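Local coordinates for FAD-binding oxidoreductase (Gulosibacter chungangensis, PDB 7PBG), which oxidises 4-ethylphenol and probably related 4-alkylphenols, using a covalently bound FAD to dehydrogenate the alkyl side chain to a 4-vinylphenol, at residues Q497-S500 against H501-I504. Numbering follows the deposited sequence.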
# COMPACT_ATOMS: atom_id res chain seq x y z
N GLN A 497 -0.09 17.19 -10.07
CA GLN A 497 -0.45 15.75 -10.04
C GLN A 497 -0.69 15.27 -11.46
O GLN A 497 -0.03 14.29 -11.88
CB GLN A 497 -1.69 15.48 -9.21
CG GLN A 497 -1.36 14.85 -7.89
CD GLN A 497 -2.57 14.41 -7.10
OE1 GLN A 497 -3.65 14.08 -7.62
NE2 GLN A 497 -2.37 14.39 -5.81
N ARG A 498 -1.62 15.93 -12.17
CA ARG A 498 -1.92 15.59 -13.58
C ARG A 498 -0.64 15.63 -14.40
O ARG A 498 -0.43 14.75 -15.24
CB ARG A 498 -2.95 16.56 -14.18
CG ARG A 498 -3.36 16.31 -15.63
CD ARG A 498 -4.13 17.54 -16.16
NE ARG A 498 -3.21 18.59 -16.59
CZ ARG A 498 -3.37 19.90 -16.41
NH1 ARG A 498 -4.46 20.38 -15.84
NH2 ARG A 498 -2.43 20.75 -16.81
N ARG A 499 0.15 16.68 -14.27
CA ARG A 499 1.38 16.83 -15.08
C ARG A 499 2.37 15.68 -14.78
O ARG A 499 3.06 15.28 -15.67
CB ARG A 499 1.96 18.24 -14.87
CG ARG A 499 1.05 19.34 -15.41
CD ARG A 499 1.66 20.72 -15.45
NE ARG A 499 1.79 21.32 -14.15
CZ ARG A 499 2.91 21.72 -13.57
NH1 ARG A 499 4.09 21.53 -14.14
NH2 ARG A 499 2.86 22.29 -12.39
N SER A 500 2.43 15.18 -13.56
CA SER A 500 3.32 14.08 -13.18
C SER A 500 2.74 12.78 -13.75
O SER A 500 3.49 12.01 -14.33
CB SER A 500 3.49 14.01 -11.69
OG SER A 500 4.08 15.22 -11.21
N HIS A 501 1.44 12.63 -13.72
CA HIS A 501 0.78 11.45 -14.36
C HIS A 501 1.15 11.45 -15.82
O HIS A 501 1.49 10.37 -16.33
CB HIS A 501 -0.73 11.50 -14.19
CG HIS A 501 -1.15 11.35 -12.79
ND1 HIS A 501 -2.39 11.74 -12.38
CD2 HIS A 501 -0.50 10.92 -11.70
CE1 HIS A 501 -2.50 11.51 -11.10
NE2 HIS A 501 -1.37 11.01 -10.65
N GLU A 502 1.05 12.61 -16.47
CA GLU A 502 1.34 12.77 -17.92
C GLU A 502 2.80 12.40 -18.22
O GLU A 502 3.08 11.83 -19.28
CB GLU A 502 1.12 14.21 -18.36
CG GLU A 502 -0.32 14.62 -18.50
CD GLU A 502 -0.52 16.13 -18.65
OE1 GLU A 502 0.52 16.96 -18.83
OE2 GLU A 502 -1.68 16.51 -18.59
N ARG A 503 3.75 12.84 -17.40
CA ARG A 503 5.18 12.49 -17.61
C ARG A 503 5.38 10.98 -17.54
O ARG A 503 6.10 10.43 -18.39
CB ARG A 503 6.06 13.16 -16.56
CG ARG A 503 6.12 14.66 -16.75
CD ARG A 503 7.46 15.23 -16.39
NE ARG A 503 7.34 16.68 -16.32
CZ ARG A 503 7.71 17.43 -15.29
NH1 ARG A 503 7.53 18.74 -15.36
NH2 ARG A 503 8.25 16.90 -14.21
N ILE A 504 4.74 10.32 -16.59
CA ILE A 504 4.81 8.84 -16.47
C ILE A 504 4.16 8.21 -17.71
O ILE A 504 4.72 7.24 -18.27
CB ILE A 504 4.20 8.34 -15.15
CG1 ILE A 504 4.99 8.87 -13.96
CG2 ILE A 504 4.09 6.82 -15.14
CD1 ILE A 504 4.21 8.82 -12.66
O HOH W 1 3.30 16.59 -18.02
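Arg-498 and Glu-502, one helical turn apart, form an i to i+4 salt bridge in which NE of Arg-498 donates to OE2 of Glu-502 over 3.3 Å. The bond is bent (138°), and NE meets the oxygen from above the carboxylate plane. The two side chains run alongside each other in the same direction, with guanidinium and carboxylate planes 23° apart. With CG of Arg-498 anti to the backbone N (chi1 -180°) and a bend at chi3, NE comes back to the glutamate. The other carboxylate oxygen, OE1 of Glu-502, accepts a hydrogen from a water at 2.9 Å; that water also donates to the carbonyl O of Arg-499, at 2.7 Å. Replacing Glu-502 by an alanine removes both oxygens, which would probably leave NE of Arg-498 without this anionic mate and the water less firmly held. One residue earlier, the carbonyl O of Gln-497 accepts from N of His-501 (2.9 Å) and also lies over the centre of one imidazole face, 3.2 Å above its plane. OG of Ser-500 bonds back to the carbonyl of Ile-496. NH1 of Arg-499 and NH1 of Arg-503 lie 4.6 Å apart, but each meets an acid of the second subunit, Glu-190 and Asp-188 respectively, which probably offsets the like charges; NE of Arg-499 also donates to the backbone O of Asn-494. The stretch belongs to helix 492-508 and packs at the dimer interface, with Ser-500 against Leu-186 of the second subunit's strand 179-186, and Ile-504 against the loop at Phe-225, just before strand 226-237 of its own chain.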